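Local coordinates for protein copper-containing nitrite reductase (Hyphomicrobium denitrificans 1NES1, PDB 6TFO) that probably reduces nitrite to nitric oxide at copper centres, taking its electrons from a cytochrome c, and works as a homotrimer, at residues Thr230-Gly233 with Ala237-Gln240; Val202-Thr207 with Leu254-Phe259; Ile322-Glu327 with Gly360-Ser365; Thr184-Trp189 with Gly300-Val305. All coordinates share one frame; numbering follows the deposited sequence.

Contact 1 (Thr230-Gly233 with Ala237-Gln240); sequences TGPG and AYTQ
The pyrrolidine ring of Pro-232 lies against both the methyl of Ala-237 and the outer end of the Tyr-238 side chain. Its CB meets Ala-237 CB at 3.5 Å and Tyr-238 CE1 at 3.8 Å, while Pro-232 CG sits 3.5 Å from Tyr-238 OH, so the proline slants across the phenol. With chi1 at -54°, Tyr-238 CG stands beside its own backbone N, which turns the ring back along the loop toward Pro-232. A methyl suits position 237, probably because Pro-232 CB is close enough to crowd a bulkier group, and the rigid proline presents a fixed apolar surface. Glycines flank it: Gly-233 has positive phi, and the backbone angles of Gly-231 would jam a CB against the preceding carbonyl. Tyr-238 OH is hydrogen-bonded to Lys-438 O of the second subunit, whose Arg-410 touches Pro-232, and a leucine here would probably leave that carbonyl without its phenol partner and uncover part of the proline ring. Gly-233 lies about 5 Å from the side chain of Asp-225, a residue seen to bind copper in this protein though not in this chain. Both segments belong to the loop between strands 225-226 and 246-252, and Tyr-238 packs on Val-249 of the latter.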
loop_
_atom_site.group_PDB
_atom_site.type_symbol
_atom_site.label_atom_id
_atom_site.label_comp_id
_atom_site.label_asym_id
_atom_site.label_seq_id
_atom_site.Cartn_x
_atom_site.Cartn_y
_atom_site.Cartn_z
ATOM N N THR C 230 0.970 -54.303 -2.391
ATOM C CA THR C 230 1.266 -54.498 -0.947
ATOM C C THR C 230 2.783 -54.523 -0.742
ATOM O O THR C 230 3.422 -55.418 -1.298
ATOM C CB THR C 230 0.572 -55.763 -0.428
ATOM O OG1 THR C 230 -0.800 -55.667 -0.832
ATOM C CG2 THR C 230 0.705 -55.936 1.074
ATOM N N GLY C 231 3.322 -53.563 0.013
ATOM C CA GLY C 231 4.767 -53.421 0.275
ATOM C C GLY C 231 5.259 -51.983 0.108
ATOM O O GLY C 231 4.506 -51.119 -0.335
ATOM N N PRO C 232 6.544 -51.697 0.434
ATOM C CA PRO C 232 7.051 -50.323 0.528
ATOM C C PRO C 232 6.568 -49.360 -0.571
ATOM O O PRO C 232 6.792 -49.613 -1.763
ATOM C CB PRO C 232 8.574 -50.542 0.445
ATOM C CG PRO C 232 8.788 -51.867 1.147
ATOM C CD PRO C 232 7.593 -52.695 0.720
ATOM N N GLY C 233 5.884 -48.291 -0.151
ATOM C CA GLY C 233 5.487 -47.158 -1.013
ATOM C C GLY C 233 4.488 -47.555 -2.094
ATOM O O GLY C 233 4.306 -46.765 -3.045
ATOM N N ALA C 237 9.022 -47.288 -3.525
ATOM C CA ALA C 237 10.374 -47.524 -2.974
ATOM C C ALA C 237 11.264 -48.303 -3.956
ATOM O O ALA C 237 12.458 -48.420 -3.671
ATOM C CB ALA C 237 10.275 -48.239 -1.648
ATOM N N TYR C 238 10.722 -48.850 -5.047
ATOM C CA TYR C 238 11.474 -49.666 -6.039
ATOM C C TYR C 238 11.506 -48.952 -7.398
ATOM O O TYR C 238 12.235 -49.453 -8.276
ATOM C CB TYR C 238 10.862 -51.075 -6.184
ATOM C CG TYR C 238 10.703 -51.854 -4.897
ATOM C CD1 TYR C 238 9.637 -51.614 -4.044
ATOM C CD2 TYR C 238 11.619 -52.823 -4.522
ATOM C CE1 TYR C 238 9.489 -52.298 -2.850
ATOM C CE2 TYR C 238 11.478 -53.533 -3.338
ATOM C CZ TYR C 238 10.403 -53.275 -2.502
ATOM O OH TYR C 238 10.234 -53.940 -1.320
ATOM N N THR C 239 10.741 -47.863 -7.593
ATOM C CA THR C 239 10.497 -47.257 -8.939
ATOM C C THR C 239 10.957 -45.792 -9.017
ATOM O O THR C 239 10.581 -45.118 -10.005
ATOM C CB THR C 239 9.027 -47.400 -9.373
ATOM O OG1 THR C 239 8.149 -46.886 -8.368
ATOM C CG2 THR C 239 8.675 -48.843 -9.666
ATOM N N GLN C 240 11.748 -45.307 -8.057
ATOM C CA GLN C 240 12.368 -43.952 -8.135
ATOM C C GLN C 240 13.357 -44.014 -9.299
ATOM O O GLN C 240 14.433 -44.604 -9.123
ATOM C CB GLN C 240 13.034 -43.547 -6.820
ATOM C CG GLN C 240 12.064 -43.404 -5.652
ATOM C CD GLN C 240 11.080 -42.266 -5.777
ATOM O OE1 GLN C 240 11.445 -41.137 -6.090
ATOM N NE2 GLN C 240 9.815 -42.551 -5.496
#

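Contact 2 (Val202-Thr207 with Leu254-Phe259); sequences VRVGDT and LVPGIF
Val-204 packs on Pro-256 and the Leu-254 carbonyl mainly through its CG2 methyl. CG2 stands opposite the backbone N, while CG1 fits between N and the carbonyl carbon (chi1 63°), and this puts CG2 over the chain at Leu-254 to Pro-256. There it lies 3.5 Å from Leu-254 O and 4.0 Å from Pro-256 CD; the Leu-254 side chain itself points away. A beta-branched valine and a ring-locked proline have few conformations, so each offers a well-defined surface.

The polar interactions run within and around the 202-207 turn. Arg-203 to Asp-206 form a type II beta turn, closed by Asp-206 N to Arg-203 O at 3.0 Å, with Gly-205 in the corner that calls for positive phi. Asp-206 OD2 takes the Arg-203 N-H in a nearly straight bond of 2.8 Å (169°), arriving well above the carboxylate plane, and also forms a salt bridge with Arg-162. The Arg-203 side chain curls over so that NH1 reaches Val-204 O at 2.9 Å, in a bent bond (139°). Backbone hydrogen bonds of Gly-205 and Asp-206 with Ala-253 tie the turn to the residue just before Leu-254.

In the cupredoxin-like sandwich these segments are neighbouring links between its two sheets: 202-207 leads from strand 200-203 to 207-214, and 254-259 from strand 246-252 to 257-262. The chemistry implies a division of labour, in which hydrogen bonds and charge set the shape of the turn and Val-204 adds modest van der Waals packing, apolar with Pro-256 and against a carbonyl at Leu-254.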
loop_
_atom_site.group_PDB
_atom_site.type_symbol
_atom_site.label_atom_id
_atom_site.label_comp_id
_atom_site.label_asym_id
_atom_site.label_seq_id
_atom_site.Cartn_x
_atom_site.Cartn_y
_atom_site.Cartn_z
ATOM N N VAL C 202 -5.917 -56.007 -14.567
ATOM C CA VAL C 202 -5.401 -57.365 -14.265
ATOM C C VAL C 202 -6.490 -58.144 -13.505
ATOM O O VAL C 202 -7.586 -57.579 -13.212
ATOM C CB VAL C 202 -4.080 -57.271 -13.480
ATOM C CG1 VAL C 202 -3.019 -56.542 -14.294
ATOM C CG2 VAL C 202 -4.264 -56.634 -12.100
ATOM N N ARG C 203 -6.213 -59.420 -13.241
ATOM C CA ARG C 203 -7.093 -60.336 -12.482
ATOM C C ARG C 203 -6.433 -60.525 -11.113
ATOM O O ARG C 203 -5.192 -60.578 -11.078
ATOM C CB ARG C 203 -7.227 -61.616 -13.308
ATOM C CG ARG C 203 -7.985 -62.734 -12.616
ATOM C CD ARG C 203 -7.466 -64.083 -13.093
ATOM N NE ARG C 203 -8.401 -65.150 -12.768
ATOM C CZ ARG C 203 -8.505 -65.736 -11.572
ATOM N NH1 ARG C 203 -7.700 -65.412 -10.572
ATOM N NH2 ARG C 203 -9.408 -66.678 -11.387
ATOM N N VAL C 204 -7.199 -60.589 -10.020
ATOM C CA VAL C 204 -6.623 -60.916 -8.681
ATOM C C VAL C 204 -5.803 -62.202 -8.832
ATOM O O VAL C 204 -6.183 -63.070 -9.673
ATOM C CB VAL C 204 -7.678 -61.023 -7.564
ATOM C CG1 VAL C 204 -8.688 -62.153 -7.791
ATOM C CG2 VAL C 204 -7.013 -61.132 -6.195
ATOM N N GLY C 205 -4.703 -62.305 -8.083
ATOM C CA GLY C 205 -3.759 -63.437 -8.174
ATOM C C GLY C 205 -2.665 -63.211 -9.202
ATOM O O GLY C 205 -1.598 -63.826 -9.040
ATOM N N ASP C 206 -2.889 -62.359 -10.209
ATOM C CA ASP C 206 -1.864 -62.027 -11.234
ATOM C C ASP C 206 -0.572 -61.547 -10.558
ATOM O O ASP C 206 -0.641 -60.950 -9.464
ATOM C CB ASP C 206 -2.359 -60.978 -12.226
ATOM C CG ASP C 206 -3.281 -61.532 -13.291
ATOM O OD1 ASP C 206 -3.373 -62.749 -13.372
ATOM O OD2 ASP C 206 -3.894 -60.732 -14.031
ATOM N N THR C 207 0.566 -61.842 -11.189
ATOM C CA THR C 207 1.899 -61.279 -10.853
ATOM C C THR C 207 2.205 -60.181 -11.883
ATOM O O THR C 207 2.233 -60.489 -13.094
ATOM C CB THR C 207 2.939 -62.407 -10.756
ATOM O OG1 THR C 207 2.698 -63.064 -9.512
ATOM C CG2 THR C 207 4.376 -61.932 -10.780
ATOM N N LEU C 254 -2.984 -58.880 -4.913
ATOM C CA LEU C 254 -3.572 -59.719 -3.838
ATOM C C LEU C 254 -5.049 -59.389 -3.630
ATOM O O LEU C 254 -5.740 -60.230 -3.053
ATOM C CB LEU C 254 -2.824 -59.483 -2.524
ATOM C CG LEU C 254 -1.356 -59.898 -2.510
ATOM C CD1 LEU C 254 -0.710 -59.582 -1.166
ATOM C CD2 LEU C 254 -1.198 -61.378 -2.850
ATOM N N VAL C 255 -5.509 -58.199 -3.999
ATOM C CA VAL C 255 -6.862 -57.735 -3.569
ATOM C C VAL C 255 -7.601 -57.153 -4.757
ATOM O O VAL C 255 -7.064 -56.312 -5.459
ATOM C CB VAL C 255 -6.775 -56.707 -2.438
ATOM C CG1 VAL C 255 -8.164 -56.317 -1.965
ATOM C CG2 VAL C 255 -5.904 -57.216 -1.293
ATOM N N PRO C 256 -8.841 -57.604 -5.032
ATOM C CA PRO C 256 -9.657 -56.994 -6.070
ATOM C C PRO C 256 -10.144 -55.626 -5.582
ATOM O O PRO C 256 -10.354 -55.445 -4.383
ATOM C CB PRO C 256 -10.853 -57.940 -6.258
ATOM C CG PRO C 256 -10.549 -59.147 -5.400
ATOM C CD PRO C 256 -9.549 -58.702 -4.356
ATOM N N GLY C 257 -10.332 -54.722 -6.536
ATOM C CA GLY C 257 -10.593 -53.298 -6.285
ATOM C C GLY C 257 -10.279 -52.438 -7.493
ATOM O O GLY C 257 -9.641 -52.934 -8.446
ATOM N N ILE C 258 -10.768 -51.200 -7.458
ATOM C CA ILE C 258 -10.468 -50.136 -8.456
ATOM C C ILE C 258 -9.543 -49.134 -7.743
ATOM O O ILE C 258 -9.964 -48.453 -6.800
ATOM C CB ILE C 258 -11.769 -49.558 -9.058
ATOM C CG1 ILE C 258 -11.465 -48.481 -10.100
ATOM C CG2 ILE C 258 -12.746 -49.075 -7.989
ATOM C CD1 ILE C 258 -10.687 -48.987 -11.280
ATOM N N PHE C 259 -8.266 -49.156 -8.103
ATOM C CA PHE C 259 -7.177 -48.511 -7.330
ATOM C C PHE C 259 -6.638 -47.309 -8.111
ATOM O O PHE C 259 -6.371 -47.449 -9.323
ATOM C CB PHE C 259 -6.081 -49.538 -7.037
ATOM C CG PHE C 259 -6.546 -50.667 -6.157
ATOM C CD1 PHE C 259 -6.754 -50.465 -4.800
ATOM C CD2 PHE C 259 -6.799 -51.922 -6.686
ATOM C CE1 PHE C 259 -7.187 -51.500 -3.987
ATOM C CE2 PHE C 259 -7.235 -52.957 -5.874
ATOM C CZ PHE C 259 -7.437 -52.742 -4.528
#

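Contact 3 (Ile322-Glu327 with Gly360-Ser365); sequences ISEKPE and GPNFTS
Chi1 values of -52° in Glu-324 and -71° in Asn-362 place each CG beside its own backbone N, and the two side chains, crossing at a slant, lay carboxylate over amide with planes only 5° apart. Glu-324 CG comes 3.8 Å from Asn-362 CG. The polar ends look elsewhere: Glu-324 OE2 forms a salt bridge with Arg-423 of the second subunit, and Asn-362 ND2 is shared between Ser-422 of that subunit and Tyr-303 OH of its own chain. An acid and an amide suit these places because each can serve the subunit interface while their flat groups stack.

Glu-324 is the first residue beyond helix 318-323, where positive phi and two bonds back into the last turn make a Schellman motif, and the chain then turns toward Pro-326. The facing segment joins strand 351-360 to strand 365-370, and so the two sheets of the last cupredoxin-like sandwich; the link begins with a cis peptide bond before Pro-361.

The Phe-363 ring lies against the chain just past the helix end, touching Glu-324 and Pro-326. Glu-324 O lies in its plane at the edge, 3.4 Å from Phe-363 CZ, where the ring hydrogens carry slight positive charge. Pro-326 CD approaches obliquely, 3.6 Å from Phe-363 CE1, and Phe-329 meets the same ring edge-to-face.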
loop_
_atom_site.group_PDB
_atom_site.type_symbol
_atom_site.label_atom_id
_atom_site.label_comp_id
_atom_site.label_asym_id
_atom_site.label_seq_id
_atom_site.Cartn_x
_atom_site.Cartn_y
_atom_site.Cartn_z
ATOM N N ILE C 322 0.088 -25.736 -1.790
ATOM C CA ILE C 322 0.178 -26.151 -0.354
ATOM C C ILE C 322 -0.996 -25.583 0.457
ATOM O O ILE C 322 -1.238 -26.090 1.568
ATOM C CB ILE C 322 1.542 -25.810 0.284
ATOM C CG1 ILE C 322 1.790 -24.305 0.399
ATOM C CG2 ILE C 322 2.649 -26.532 -0.468
ATOM C CD1 ILE C 322 3.010 -23.962 1.252
ATOM N N SER C 323 -1.700 -24.573 -0.050
ATOM C CA SER C 323 -2.872 -23.939 0.620
ATOM C C SER C 323 -4.181 -24.479 0.041
ATOM O O SER C 323 -5.238 -24.059 0.536
ATOM C CB SER C 323 -2.858 -22.436 0.492
ATOM O OG SER C 323 -1.599 -21.896 0.841
ATOM N N GLU C 324 -4.118 -25.319 -0.994
ATOM C CA GLU C 324 -5.315 -25.980 -1.583
ATOM C C GLU C 324 -6.243 -24.907 -2.165
ATOM O O GLU C 324 -7.442 -24.896 -1.816
ATOM C CB GLU C 324 -6.038 -26.833 -0.528
ATOM C CG GLU C 324 -5.124 -27.809 0.193
ATOM C CD GLU C 324 -5.813 -28.776 1.132
ATOM O OE1 GLU C 324 -7.038 -28.904 1.067
ATOM O OE2 GLU C 324 -5.116 -29.392 1.929
ATOM N N LYS C 325 -5.699 -24.031 -3.011
ATOM C CA LYS C 325 -6.466 -22.959 -3.698
ATOM C C LYS C 325 -6.225 -23.093 -5.194
ATOM O O LYS C 325 -5.528 -22.288 -5.789
ATOM C CB LYS C 325 -6.045 -21.558 -3.231
ATOM C CG LYS C 325 -5.885 -21.321 -1.734
ATOM C CD LYS C 325 -6.772 -20.234 -1.102
ATOM C CE LYS C 325 -8.009 -20.807 -0.435
ATOM N NZ LYS C 325 -7.675 -21.885 0.537
ATOM N N PRO C 326 -6.771 -24.128 -5.854
ATOM C CA PRO C 326 -6.507 -24.340 -7.267
ATOM C C PRO C 326 -7.313 -23.381 -8.149
ATOM O O PRO C 326 -8.259 -22.763 -7.676
ATOM C CB PRO C 326 -7.002 -25.770 -7.480
ATOM C CG PRO C 326 -8.160 -25.877 -6.520
ATOM C CD PRO C 326 -7.686 -25.131 -5.292
ATOM N N GLU C 327 -6.916 -23.289 -9.413
ATOM C CA GLU C 327 -7.584 -22.436 -10.426
ATOM C C GLU C 327 -8.360 -23.326 -11.386
ATOM O O GLU C 327 -9.405 -22.888 -11.866
ATOM C CB GLU C 327 -6.554 -21.603 -11.189
ATOM C CG GLU C 327 -5.911 -20.493 -10.360
ATOM C CD GLU C 327 -6.891 -19.486 -9.797
ATOM O OE1 GLU C 327 -7.988 -19.281 -10.411
ATOM O OE2 GLU C 327 -6.557 -18.940 -8.731
ATOM N N GLY C 360 -6.594 -35.881 -7.643
ATOM C CA GLY C 360 -6.570 -34.752 -6.689
ATOM C C GLY C 360 -5.589 -33.672 -7.132
ATOM O O GLY C 360 -5.739 -33.143 -8.231
ATOM N N PRO C 361 -4.551 -33.330 -6.329
ATOM C CA PRO C 361 -4.206 -34.045 -5.099
ATOM C C PRO C 361 -5.016 -33.792 -3.818
ATOM O O PRO C 361 -4.730 -34.466 -2.854
ATOM C CB PRO C 361 -2.801 -33.506 -4.794
ATOM C CG PRO C 361 -2.850 -32.093 -5.290
ATOM C CD PRO C 361 -3.621 -32.221 -6.589
ATOM N N ASN C 362 -5.967 -32.853 -3.802
ATOM C CA ASN C 362 -6.463 -32.327 -2.501
ATOM C C ASN C 362 -7.976 -32.457 -2.309
ATOM O O ASN C 362 -8.343 -32.658 -1.145
ATOM C CB ASN C 362 -5.996 -30.892 -2.311
ATOM C CG ASN C 362 -4.511 -30.855 -2.045
ATOM O OD1 ASN C 362 -4.019 -31.619 -1.232
ATOM N ND2 ASN C 362 -3.798 -29.970 -2.714
ATOM N N PHE C 363 -8.800 -32.351 -3.362
ATOM C CA PHE C 363 -10.265 -32.156 -3.246
ATOM C C PHE C 363 -11.060 -33.461 -3.479
ATOM O O PHE C 363 -10.800 -34.199 -4.469
ATOM C CB PHE C 363 -10.704 -31.063 -4.217
ATOM C CG PHE C 363 -10.371 -29.681 -3.738
ATOM C CD1 PHE C 363 -9.087 -29.185 -3.854
ATOM C CD2 PHE C 363 -11.331 -28.899 -3.121
ATOM C CE1 PHE C 363 -8.777 -27.928 -3.375
ATOM C CE2 PHE C 363 -11.013 -27.643 -2.641
ATOM C CZ PHE C 363 -9.744 -27.157 -2.779
ATOM N N THR C 364 -12.063 -33.685 -2.618
ATOM C CA THR C 364 -13.078 -34.773 -2.690
ATOM C C THR C 364 -14.164 -34.378 -3.696
ATOM O O THR C 364 -14.740 -33.288 -3.569
ATOM C CB THR C 364 -13.653 -35.041 -1.293
ATOM O OG1 THR C 364 -12.581 -35.523 -0.475
ATOM C CG2 THR C 364 -14.759 -36.069 -1.277
ATOM N N SER C 365 -14.433 -35.232 -4.676
ATOM C CA SER C 365 -15.460 -34.983 -5.717
ATOM C C SER C 365 -16.823 -35.479 -5.227
ATOM O O SER C 365 -16.887 -36.566 -4.640
ATOM C CB SER C 365 -15.091 -35.635 -7.006
ATOM O OG SER C 365 -16.053 -35.331 -7.997
#

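Contact 4 (Thr184-Trp189 with Gly300-Val305); sequences TTYTYW and GEIYTV
One face of the Tyr-186 ring carries Ile-302 CG2, a CH-pi contact with the methyl 3.9 Å from the ring centroid and 15° off its normal. Thr-304 CG2 approaches the same ring obliquely, 4.1 Å from Tyr-186 CD1. The Tyr-188 ring has Tyr-186 CD2 over the centre of one face, and Ile-302 CD1 meets it obliquely, 3.7 Å from Tyr-188 CE2. At the edge of the Tyr-303 ring, in its plane, sits a water.

Ile-302 suits the site because its two arms serve two rings: CG2, opposite the backbone N, covers Tyr-186, while the extended CG1-CD1 arm runs on to Tyr-188. Tyr-186 stretches out toward it with CG likewise opposite its N (chi1 -174°). These segments belong to consecutive cupredoxin-like sandwiches, strand 184-191 to one and strand 293-302 to the next, so the buried aromatic and aliphatic groups fill the seam where a strand of one sandwich packs on the first strand of the next; Ile-302 also touches Thr-273 of helix 268-274.

The water spans the seam, 3.1 Å from Tyr-186 OH and accepting the Tyr-303 N-H at 2.6 Å. A valine in place of Tyr-186 is likely to leave that water without its phenol partner and Ile-302 CG2 without the ring it rests on. Tyr-188 OH bonds instead to Gly-333 O. On the far side of the strand, Tyr-303 OH donates to Glu-301 OE1 at 2.7 Å, on the anti side of a carboxylate that also receives the backbone N-H groups of Asn-362 and Phe-363.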
loop_
_atom_site.group_PDB
_atom_site.type_symbol
_atom_site.label_atom_id
_atom_site.label_comp_id
_atom_site.label_asym_id
_atom_site.label_seq_id
_atom_site.Cartn_x
_atom_site.Cartn_y
_atom_site.Cartn_z
ATOM N N THR C 184 -4.541 -21.609 -23.787
ATOM C CA THR C 184 -3.695 -21.644 -22.567
ATOM C C THR C 184 -3.027 -23.011 -22.451
ATOM O O THR C 184 -3.668 -24.036 -22.741
ATOM C CB THR C 184 -4.431 -21.114 -21.324
ATOM O OG1 THR C 184 -4.178 -21.919 -20.179
ATOM C CG2 THR C 184 -5.917 -20.964 -21.526
ATOM N N THR C 185 -1.740 -22.987 -22.106
ATOM C CA THR C 185 -0.868 -24.185 -22.022
ATOM C C THR C 185 -0.356 -24.304 -20.587
ATOM O O THR C 185 -0.624 -23.402 -19.781
ATOM C CB THR C 185 0.226 -24.124 -23.092
ATOM O OG1 THR C 185 1.122 -23.067 -22.764
ATOM C CG2 THR C 185 -0.334 -23.909 -24.481
ATOM N N TYR C 186 0.308 -25.419 -20.284
ATOM C CA TYR C 186 0.806 -25.809 -18.942
ATOM C C TYR C 186 1.787 -26.950 -19.169
ATOM O O TYR C 186 1.667 -27.645 -20.172
ATOM C CB TYR C 186 -0.357 -26.175 -18.011
ATOM C CG TYR C 186 0.024 -26.458 -16.579
ATOM C CD1 TYR C 186 0.225 -25.434 -15.669
ATOM C CD2 TYR C 186 0.177 -27.754 -16.118
ATOM C CE1 TYR C 186 0.594 -25.688 -14.352
ATOM C CE2 TYR C 186 0.539 -28.030 -14.801
ATOM C CZ TYR C 186 0.744 -26.993 -13.903
ATOM O OH TYR C 186 1.087 -27.272 -12.604
ATOM N N THR C 187 2.760 -27.109 -18.291
ATOM C CA THR C 187 3.755 -28.199 -18.364
ATOM C C THR C 187 3.209 -29.329 -17.498
ATOM O O THR C 187 3.224 -29.203 -16.255
ATOM C CB THR C 187 5.165 -27.737 -17.982
ATOM O OG1 THR C 187 5.581 -26.811 -18.987
ATOM C CG2 THR C 187 6.159 -28.873 -17.885
ATOM N N TYR C 188 2.683 -30.356 -18.165
ATOM C CA TYR C 188 2.179 -31.593 -17.540
ATOM C C TYR C 188 3.349 -32.547 -17.319
ATOM O O TYR C 188 4.321 -32.562 -18.136
ATOM C CB TYR C 188 1.108 -32.225 -18.422
ATOM C CG TYR C 188 -0.183 -31.449 -18.507
ATOM C CD1 TYR C 188 -0.353 -30.447 -19.442
ATOM C CD2 TYR C 188 -1.244 -31.725 -17.656
ATOM C CE1 TYR C 188 -1.552 -29.761 -19.553
ATOM C CE2 TYR C 188 -2.446 -31.047 -17.751
ATOM C CZ TYR C 188 -2.598 -30.060 -18.699
ATOM O OH TYR C 188 -3.761 -29.354 -18.767
ATOM N N TRP C 189 3.269 -33.280 -16.209
ATOM C CA TRP C 189 4.001 -34.542 -15.954
ATOM C C TRP C 189 2.998 -35.700 -16.028
ATOM O O TRP C 189 1.943 -35.610 -15.380
ATOM C CB TRP C 189 4.726 -34.498 -14.601
ATOM C CG TRP C 189 5.636 -33.327 -14.422
ATOM C CD1 TRP C 189 6.116 -32.510 -15.398
ATOM C CD2 TRP C 189 6.226 -32.879 -13.189
ATOM N NE1 TRP C 189 6.935 -31.564 -14.851
ATOM C CE2 TRP C 189 7.018 -31.755 -13.497
ATOM C CE3 TRP C 189 6.152 -33.294 -11.860
ATOM C CZ2 TRP C 189 7.733 -31.056 -12.526
ATOM C CZ3 TRP C 189 6.867 -32.609 -10.901
ATOM C CH2 TRP C 189 7.648 -31.505 -11.233
ATOM N N GLY C 300 -8.949 -34.027 -11.262
ATOM C CA GLY C 300 -7.814 -33.425 -10.548
ATOM C C GLY C 300 -7.850 -31.920 -10.624
ATOM O O GLY C 300 -8.736 -31.362 -11.325
ATOM N N GLU C 301 -6.910 -31.301 -9.920
ATOM C CA GLU C 301 -6.795 -29.830 -9.801
ATOM C C GLU C 301 -5.434 -29.377 -10.355
ATOM O O GLU C 301 -4.444 -30.120 -10.262
ATOM C CB GLU C 301 -6.970 -29.379 -8.342
ATOM C CG GLU C 301 -8.046 -30.109 -7.538
ATOM C CD GLU C 301 -7.536 -31.064 -6.473
ATOM O OE1 GLU C 301 -6.439 -30.811 -5.911
ATOM O OE2 GLU C 301 -8.244 -32.047 -6.173
ATOM N N ILE C 302 -5.393 -28.168 -10.902
ATOM C CA ILE C 302 -4.143 -27.485 -11.321
ATOM C C ILE C 302 -4.127 -26.105 -10.643
ATOM O O ILE C 302 -5.184 -25.439 -10.578
ATOM C CB ILE C 302 -4.029 -27.469 -12.867
ATOM C CG1 ILE C 302 -3.718 -28.872 -13.396
ATOM C CG2 ILE C 302 -3.005 -26.448 -13.339
ATOM C CD1 ILE C 302 -3.633 -28.971 -14.897
ATOM N N TYR C 303 -2.963 -25.746 -10.110
ATOM C CA TYR C 303 -2.719 -24.570 -9.237
ATOM C C TYR C 303 -1.824 -23.591 -10.006
ATOM O O TYR C 303 -0.593 -23.728 -9.982
ATOM C CB TYR C 303 -2.075 -25.029 -7.923
ATOM C CG TYR C 303 -2.915 -25.967 -7.106
ATOM C CD1 TYR C 303 -3.009 -27.313 -7.431
ATOM C CD2 TYR C 303 -3.635 -25.510 -6.014
ATOM C CE1 TYR C 303 -3.787 -28.189 -6.680
ATOM C CE2 TYR C 303 -4.414 -26.370 -5.251
ATOM C CZ TYR C 303 -4.497 -27.714 -5.584
ATOM O OH TYR C 303 -5.272 -28.567 -4.850
ATOM N N THR C 304 -2.430 -22.644 -10.715
ATOM C CA THR C 304 -1.709 -21.692 -11.591
ATOM C C THR C 304 -1.572 -20.333 -10.911
ATOM O O THR C 304 -2.494 -19.942 -10.149
ATOM C CB THR C 304 -2.400 -21.554 -12.949
ATOM O OG1 THR C 304 -3.754 -21.147 -12.737
ATOM C CG2 THR C 304 -2.359 -22.841 -13.744
ATOM N N VAL C 305 -0.469 -19.644 -11.226
ATOM C CA VAL C 305 -0.174 -18.240 -10.824
ATOM C C VAL C 305 -1.368 -17.368 -11.228
ATOM O O VAL C 305 -1.875 -16.652 -10.356
ATOM C CB VAL C 305 1.141 -17.739 -11.448
ATOM C CG1 VAL C 305 1.338 -16.239 -11.249
ATOM C CG2 VAL C 305 2.355 -18.505 -10.925
HETATM O O HOH W 1 -0.731 -27.081 -10.046
#

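Overall arrangement
From the N terminus, strand 184-191 opens contact 4, and residues 202-207 then open contact 2. Contact 1 closes a short loop inside both before 254-259 completes contact 2 and 300-305 completes contact 4, giving three nested closures. Contact 3 follows in series, closing the loop from helix 318-323 to the link after strand 351-360. Contacts 1 and 2 belong to one cupredoxin-like sandwich, their centres about 17 Å apart, and touch where Thr-230 OG1 packs 3.9 Å from Leu-254 CD1. Contact 4 joins that sandwich to the next, in which contact 3 lies; the centres of contacts 3 and 4 are about 12 Å apart, and Gly-360 O with Glu-301 N, at 2.8 Å, probably forms a hydrogen bond between them. All four also reach the second subunit.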